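Side-chain contact in tyrosinase (Aspergillus oryzae, PDB 6JU8), which probably oxidises L-tyrosine and L-dopa to L-dopaquinone with molecular oxygen at a dinuclear copper centre, as a tyrosinase of the melanin pathway: residues 262-267 with 336-341. The protein carries 1 engineered substitution. Numbering follows the deposited sequence.
Sequences NLALNE and HNWVGG. With CU (copper (II) ion), chain D.
A264 and W338 mark the closest backbone approach, 5.2 Å from CA to CA, between the last turns of helices 258-267 and 328-340. Without a hydrogen bond across the interface, the pairing rests on van der Waals contact, apolar but for a carbonyl oxygen over the indole, and the small A264 permits the near approach: its CB meets W338 CB at 3.6 Å. The W338 indole lies alongside helix 258-267, with CG beside the backbone N and anti to the carbonyl carbon (chi1 -59°). Together with chi2 (-22°), this turns one ring face to A264 O, 3.9 Å above the plane and offset toward the rim, while L265 CA comes obliquely to CE3. The CB of L265 starts away from the partner helix, but its CD2 branch returns to 4.2 Å from W338 CB; L283 of helix 283-292 touches both side chains. Such helix packing belongs to the common central domain of tyrosinases, where six histidines, four of them on helices, bind two coppers. Helix 328-340 gives one of them H332 and H336, joined by H376; a hydrogen bond from H336 ND1 to M360 O helps fix that imidazole's rotation. H336 NE2 binds that copper at 1.9 Å, and a water does so at 2.3 Å. W338 instead serves the buried helix interface, with its indole nitrogen NE1 satisfied by P269 O just beyond helix 258-267. Within that helix, N266 ND2 donates to N262 O at 2.9 Å, bent to 138° at the hydrogen; it and N266 N grip this carbonyl from opposite faces of its plane.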
ATOM      1  N   ASN A 262      -8.149   1.680   8.466  1.00  9.21           N
ATOM      2  CA  ASN A 262      -9.520   1.266   8.715  1.00  8.55           C
ATOM      3  C   ASN A 262      -9.628   0.443   9.998  1.00  9.17           C
ATOM      4  O   ASN A 262     -10.575   0.629  10.788  1.00 10.52           O
ATOM      5  CB  ASN A 262     -10.077   0.444   7.557  1.00  9.89           C
ATOM      6  CG  ASN A 262     -10.403   1.268   6.335  1.00  9.38           C
ATOM      7  OD1 ASN A 262     -10.282   2.493   6.354  1.00 10.72           O
ATOM      8  ND2 ASN A 262     -10.814   0.602   5.264  1.00  9.96           N
ATOM      9  N   LEU A 263      -8.650  -0.424  10.265  1.00  8.55           N
ATOM     10  CA  LEU A 263      -8.652  -1.162  11.526  1.00  9.15           C
ATOM     11  C   LEU A 263      -8.648  -0.194  12.715  1.00  8.65           C
ATOM     12  O   LEU A 263      -9.406  -0.362  13.679  1.00  9.99           O
ATOM     13  CB  LEU A 263      -7.405  -2.058  11.606  1.00 10.96           C
ATOM     14  CG  LEU A 263      -7.244  -2.906  12.863  1.00 12.73           C
ATOM     15  CD1 LEU A 263      -8.329  -3.979  12.952  1.00 16.81           C
ATOM     16  CD2 LEU A 263      -5.868  -3.580  12.879  1.00 14.85           C
ATOM     17  N   ALA A 264      -7.782   0.820  12.674  1.00  8.75           N
ATOM     18  CA  ALA A 264      -7.678   1.783  13.758  1.00  8.41           C
ATOM     19  C   ALA A 264      -8.974   2.566  13.933  1.00  9.22           C
ATOM     20  O   ALA A 264      -9.391   2.817  15.056  1.00  9.96           O
ATOM     21  CB  ALA A 264      -6.546   2.766  13.460  1.00  9.73           C
ATOM     22  N   LEU A 265      -9.623   2.988  12.851  1.00  9.41           N
ATOM     23  CA  LEU A 265     -10.882   3.719  12.951  1.00  9.61           C
ATOM     24  C   LEU A 265     -11.910   2.906  13.720  1.00  9.53           C
ATOM     25  O   LEU A 265     -12.639   3.483  14.536  1.00 11.02           O
ATOM     26  CB  LEU A 265     -11.412   4.096  11.572  1.00 10.14           C
ATOM     27  CG  LEU A 265     -10.604   5.082  10.745  1.00 11.26           C
ATOM     28  CD1 LEU A 265     -11.171   5.073   9.324  1.00 14.13           C
ATOM     29  CD2 LEU A 265     -10.663   6.480  11.324  1.00 12.87           C
ATOM     30  N   ASN A 266     -11.965   1.596  13.458  1.00 10.06           N
ATOM     31  CA  ASN A 266     -12.980   0.763  14.083  1.00 10.44           C
ATOM     32  C   ASN A 266     -12.579   0.223  15.438  1.00 11.15           C
ATOM     33  O   ASN A 266     -13.471  -0.087  16.252  1.00 13.36           O
ATOM     34  CB  ASN A 266     -13.372  -0.354  13.097  1.00 11.05           C
ATOM     35  CG  ASN A 266     -14.103   0.255  11.915  1.00 10.39           C
ATOM     36  OD1 ASN A 266     -15.251   0.705  12.029  1.00 11.35           O
ATOM     37  ND2 ASN A 266     -13.420   0.309  10.771  1.00 11.99           N
ATOM     38  N   GLU A 267     -11.290   0.179  15.751  1.00  9.93           N
ATOM     39  CA  GLU A 267     -10.814  -0.158  17.095  1.00 11.67           C
ATOM     40  C   GLU A 267     -10.773   1.059  18.023  1.00 10.61           C
ATOM     41  O   GLU A 267     -10.763   0.867  19.240  1.00 13.00           O
ATOM     42  CB  GLU A 267      -9.419  -0.792  17.042  1.00 12.32           C
ATOM     43  CG  GLU A 267      -9.437  -2.204  16.458  1.00 14.77           C
ATOM     44  CD  GLU A 267      -8.279  -3.064  16.903  1.00 17.68           C
ATOM     45  OE1 GLU A 267      -8.308  -4.268  16.589  1.00 20.95           O
ATOM     46  OE2 GLU A 267      -7.342  -2.566  17.557  1.00 22.07           O
ATOM     47  N   HIS A 336      -6.702  11.953  13.140  1.00  9.16           N
ATOM     48  CA  HIS A 336      -5.384  12.129  12.520  1.00  8.91           C
ATOM     49  C   HIS A 336      -4.465  10.945  12.835  1.00  8.58           C
ATOM     50  O   HIS A 336      -3.803  10.388  11.953  1.00  9.00           O
ATOM     51  CB  HIS A 336      -4.727  13.399  13.055  1.00  8.28           C
ATOM     52  CG  HIS A 336      -4.963  14.653  12.278  1.00  8.43           C
ATOM     53  ND1 HIS A 336      -4.322  14.900  11.079  1.00 10.48           N
ATOM     54  CD2 HIS A 336      -5.718  15.750  12.522  1.00  9.37           C
ATOM     55  CE1 HIS A 336      -4.661  16.089  10.624  1.00 10.18           C
ATOM     56  NE2 HIS A 336      -5.540  16.622  11.456  1.00  9.36           N
ATOM     57  N   ASN A 337      -4.413  10.555  14.118  1.00  8.58           N
ATOM     58  CA  ASN A 337      -3.523   9.451  14.505  1.00  9.09           C
ATOM     59  C   ASN A 337      -3.926   8.162  13.799  1.00  8.32           C
ATOM     60  O   ASN A 337      -3.063   7.396  13.333  1.00  9.58           O
ATOM     61  CB  ASN A 337      -3.581   9.239  16.017  1.00 10.60           C
ATOM     62  CG  ASN A 337      -2.847  10.331  16.772  1.00 10.91           C
ATOM     63  OD1 ASN A 337      -2.017  11.038  16.216  1.00 14.48           O
ATOM     64  ND2 ASN A 337      -3.175  10.417  18.060  1.00 15.39           N
ATOM     65  N   TRP A 338      -5.228   7.892  13.772  1.00  8.67           N
ATOM     66  CA  TRP A 338      -5.705   6.598  13.259  1.00  8.85           C
ATOM     67  C   TRP A 338      -5.547   6.509  11.753  1.00  8.24           C
ATOM     68  O   TRP A 338      -5.358   5.419  11.228  1.00  9.95           O
ATOM     69  CB  TRP A 338      -7.167   6.355  13.681  1.00  9.09           C
ATOM     70  CG  TRP A 338      -7.329   6.369  15.173  1.00  8.52           C
ATOM     71  CD1 TRP A 338      -6.373   6.156  16.120  1.00 10.45           C
ATOM     72  CD2 TRP A 338      -8.562   6.618  15.855  1.00  8.22           C
ATOM     73  NE1 TRP A 338      -6.947   6.272  17.368  1.00 10.81           N
ATOM     74  CE2 TRP A 338      -8.279   6.548  17.236  1.00  9.78           C
ATOM     75  CE3 TRP A 338      -9.882   6.898  15.461  1.00  9.66           C
ATOM     76  CZ2 TRP A 338      -9.246   6.744  18.228  1.00  9.09           C
ATOM     77  CZ3 TRP A 338     -10.825   7.090  16.442  1.00  9.58           C
ATOM     78  CH2 TRP A 338     -10.524   7.007  17.816  1.00  9.33           C
ATOM     79  N   VAL A 339      -5.619   7.639  11.043  1.00  9.41           N
ATOM     80  CA  VAL A 339      -5.412   7.622   9.588  1.00  9.50           C
ATOM     81  C   VAL A 339      -3.935   7.496   9.264  1.00  8.90           C
ATOM     82  O   VAL A 339      -3.557   6.742   8.364  1.00  9.57           O
ATOM     83  CB  VAL A 339      -5.968   8.906   8.951  1.00  9.56           C
ATOM     84  CG1 VAL A 339      -5.586   9.020   7.479  1.00 10.71           C
ATOM     85  CG2 VAL A 339      -7.491   8.943   9.086  1.00 10.72           C
ATOM     86  N   GLY A 340      -3.083   8.245   9.958  1.00  8.77           N
ATOM     87  CA  GLY A 340      -1.692   8.378   9.577  1.00  9.91           C
ATOM     88  C   GLY A 340      -0.807   7.257  10.090  1.00  8.31           C
ATOM     89  O   GLY A 340       0.200   6.932   9.465  1.00  9.93           O
ATOM     90  N   GLY A 341      -1.172   6.710  11.254  1.00  9.05           N
ATOM     91  CA  GLY A 341      -0.300   5.786  11.966  1.00 10.11           C
ATOM     92  C   GLY A 341       0.493   6.573  13.001  1.00  9.81           C
ATOM     93  O   GLY A 341       1.145   7.564  12.646  1.00 10.12           O
TER
HETATM   94 CU    CU D 502      -6.226  18.385  11.372  0.53 10.87          CU
HETATM   95  O   HOH W   1      -4.771  20.095  11.715  1.00 22.12           O